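PDB 2P3P: DUF3256 domain-containing protein from Porphyromonas gingivalis W83, which is of unknown function but probably binds metal ions and is predicted to be membrane-associated through a transmembrane helix. Local coordinates for residues Glu11-Met19 with Met80-Ser90. Sequence-based numbering, arbitrary orientation. Where two conformers were deposited one is given.
Sequences ELERCFLAM and MRILPFSDSSS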
# COMPACT_ATOMS: atom_id res chain seq x y z
N GLU A 11 1.84 18.36 8.19
CA GLU A 11 2.46 18.28 6.89
C GLU A 11 1.66 17.43 5.89
O GLU A 11 1.57 17.79 4.70
CB GLU A 11 3.88 17.75 7.03
CG GLU A 11 4.64 17.78 5.76
CD GLU A 11 6.08 17.47 5.93
OE1 GLU A 11 6.45 16.72 6.89
OE2 GLU A 11 6.85 17.95 5.10
N LEU A 12 1.04 16.34 6.36
CA LEU A 12 0.29 15.47 5.45
C LEU A 12 -0.91 16.24 4.91
O LEU A 12 -1.18 16.18 3.69
CB LEU A 12 -0.14 14.17 6.13
CG LEU A 12 -0.96 13.23 5.22
CD1 LEU A 12 -0.08 12.80 4.04
CD2 LEU A 12 -1.47 12.02 6.05
N GLU A 13 -1.60 16.95 5.80
CA GLU A 13 -2.74 17.82 5.41
C GLU A 13 -2.34 18.85 4.35
O GLU A 13 -3.01 19.01 3.32
CB GLU A 13 -3.33 18.51 6.61
CG GLU A 13 -4.22 19.70 6.25
CD GLU A 13 -5.07 20.24 7.37
OE1 GLU A 13 -4.99 19.78 8.52
OE2 GLU A 13 -5.87 21.18 7.09
N ARG A 14 -1.21 19.52 4.58
CA ARG A 14 -0.67 20.48 3.61
C ARG A 14 -0.46 19.85 2.24
O ARG A 14 -0.89 20.38 1.22
CB ARG A 14 0.65 21.06 4.09
CG ARG A 14 0.56 21.76 5.44
CD ARG A 14 1.55 22.91 5.53
NE ARG A 14 2.94 22.45 5.60
CZ ARG A 14 3.52 21.97 6.70
NH1 ARG A 14 2.85 21.84 7.84
NH2 ARG A 14 4.80 21.59 6.65
N CYS A 15 0.21 18.71 2.23
CA CYS A 15 0.53 18.01 0.96
C CYS A 15 -0.72 17.54 0.25
O CYS A 15 -0.83 17.67 -0.98
CB CYS A 15 1.48 16.84 1.25
SG CYS A 15 3.07 17.33 1.84
N PHE A 16 -1.66 16.99 1.01
CA PHE A 16 -2.94 16.54 0.47
C PHE A 16 -3.72 17.66 -0.19
O PHE A 16 -4.32 17.51 -1.28
CB PHE A 16 -3.80 15.93 1.57
CG PHE A 16 -5.03 15.27 1.08
CD1 PHE A 16 -4.95 14.20 0.23
CD2 PHE A 16 -6.29 15.68 1.52
CE1 PHE A 16 -6.09 13.54 -0.21
CE2 PHE A 16 -7.43 15.01 1.10
CZ PHE A 16 -7.33 13.96 0.22
N LEU A 17 -3.76 18.82 0.47
CA LEU A 17 -4.51 19.94 -0.06
C LEU A 17 -3.86 20.44 -1.38
O LEU A 17 -4.57 20.83 -2.31
CB LEU A 17 -4.53 21.07 0.95
CG LEU A 17 -5.42 20.92 2.18
CD1 LEU A 17 -5.10 22.02 3.18
CD2 LEU A 17 -6.90 21.00 1.79
N ALA A 18 -2.53 20.44 -1.43
CA ALA A 18 -1.78 20.91 -2.63
C ALA A 18 -1.42 19.84 -3.66
O ALA A 18 -0.70 20.11 -4.64
CB ALA A 18 -0.53 21.65 -2.18
N MSE A 19 -1.89 18.62 -3.48
CA MSE A 19 -1.63 17.53 -4.44
C MSE A 19 -2.31 17.89 -5.77
O MSE A 19 -3.47 18.25 -5.78
CB MSE A 19 -2.19 16.23 -3.88
CG MSE A 19 -1.96 14.98 -4.73
SE MSE A 19 -2.80 13.45 -3.85
CE MSE A 19 -4.62 14.09 -3.99
N MSE A 80 -1.84 6.86 2.26
CA MSE A 80 -0.67 7.71 2.16
C MSE A 80 -0.29 8.28 3.50
O MSE A 80 -1.16 8.53 4.38
CB MSE A 80 -0.89 8.86 1.17
CG MSE A 80 -1.87 9.86 1.62
SE MSE A 80 -2.03 11.38 0.36
CE MSE A 80 -2.89 10.41 -1.05
N ARG A 81 1.01 8.48 3.65
CA ARG A 81 1.62 8.95 4.91
C ARG A 81 2.89 9.69 4.57
O ARG A 81 3.48 9.40 3.55
CB ARG A 81 2.00 7.78 5.80
CG ARG A 81 0.84 7.07 6.42
CD ARG A 81 1.24 6.30 7.66
NE ARG A 81 1.62 7.20 8.74
CZ ARG A 81 2.43 6.86 9.71
NH1 ARG A 81 3.01 5.67 9.72
NH2 ARG A 81 2.71 7.74 10.66
N ILE A 82 3.33 10.57 5.47
CA ILE A 82 4.66 11.16 5.47
C ILE A 82 5.61 10.20 6.21
O ILE A 82 5.28 9.67 7.25
CB ILE A 82 4.68 12.55 6.20
CG1 ILE A 82 3.76 13.51 5.51
CG2 ILE A 82 6.08 13.23 6.08
CD1 ILE A 82 4.25 13.88 4.15
N LEU A 83 6.81 10.07 5.69
CA LEU A 83 7.91 9.36 6.34
C LEU A 83 9.11 10.30 6.41
O LEU A 83 9.37 11.12 5.51
CB LEU A 83 8.31 8.10 5.57
CG LEU A 83 7.26 7.03 5.30
CD1 LEU A 83 7.80 5.94 4.37
CD2 LEU A 83 6.79 6.48 6.62
N PRO A 84 9.84 10.23 7.51
CA PRO A 84 10.96 11.15 7.66
C PRO A 84 12.13 10.77 6.79
O PRO A 84 12.58 9.64 6.87
CB PRO A 84 11.36 10.99 9.14
CG PRO A 84 10.84 9.71 9.58
CD PRO A 84 9.68 9.34 8.69
N PHE A 85 12.63 11.70 5.98
CA PHE A 85 13.82 11.43 5.18
C PHE A 85 15.05 11.78 6.00
O PHE A 85 16.07 11.09 5.97
CB PHE A 85 13.82 12.16 3.82
CG PHE A 85 14.99 11.78 3.00
CD1 PHE A 85 14.99 10.58 2.28
CD2 PHE A 85 16.13 12.56 3.02
CE1 PHE A 85 16.13 10.18 1.57
CE2 PHE A 85 17.27 12.16 2.33
CZ PHE A 85 17.28 11.00 1.61
N SER A 86 14.98 12.91 6.68
CA SER A 86 15.88 13.21 7.77
C SER A 86 15.04 13.61 8.98
O SER A 86 13.83 13.38 9.00
CB SER A 86 16.81 14.35 7.38
OG SER A 86 16.10 15.56 7.31
N ASP A 87 15.66 14.22 9.98
CA ASP A 87 14.93 14.75 11.14
C ASP A 87 14.38 16.17 10.82
O ASP A 87 13.57 16.70 11.57
CB ASP A 87 15.83 14.75 12.37
CG ASP A 87 17.13 15.45 12.12
OD1 ASP A 87 17.17 16.19 11.12
OD2 ASP A 87 18.12 15.27 12.87
N SER A 88 14.79 16.75 9.69
CA SER A 88 14.24 18.02 9.20
C SER A 88 13.35 17.91 7.94
O SER A 88 12.61 18.84 7.63
CB SER A 88 15.37 19.04 8.97
OG SER A 88 16.45 18.53 8.20
N SER A 89 13.36 16.79 7.22
CA SER A 89 12.66 16.74 5.92
C SER A 89 11.96 15.43 5.75
O SER A 89 12.25 14.49 6.46
CB SER A 89 13.61 16.89 4.75
OG SER A 89 14.43 15.75 4.65
N SER A 90 11.09 15.37 4.74
CA SER A 90 10.14 14.27 4.61
C SER A 90 9.98 13.82 3.16
O SER A 90 10.25 14.58 2.24
CB SER A 90 8.76 14.73 5.09
OG SER A 90 8.73 14.78 6.49
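Ser-90 OG lies 3.0 Å from Glu-11 OE1, within hydrogen-bonding distance. The pair lies where the first turn of helix 11-18 meets the start of strand 90-98, the helix packing on one face of the antiparallel sheet of this DUF3256 domain. With CG anti to the backbone N (chi1 -174°) and the chain extended beyond it, Glu-11 reaches past Ile-82, whose CG2 lies 3.6 Å from OE1. Helix and strand 80-84 run at 127° to each other, and the alternate strand residues Met-80 and Ile-82 face the helix. The side chains of Leu-12 and Ile-82 lie alongside each other, pointing opposite ways, Ile-82 CG1 lying 4.0 Å from Leu-12 CB, while Cys-15 SG adds a looser touch on Ile-82 CD1. Ile-92 on the neighbouring strand continues this apolar layer, and Ile-68 borders Leu-12, Phe-16 and Met-80 from strand 67-72. One turn on, Phe-16 meets the strand's selenomethionine Met-80 in a Met-aromatic contact, the two side chains crossing at about a right angle and SE lying 5.3 Å from the ring centroid, obliquely placed. The bend at chi3 (70°) carries its methyl toward a second selenomethionine, where Met-80 CE lies 4.1 Å from Met-19 SE.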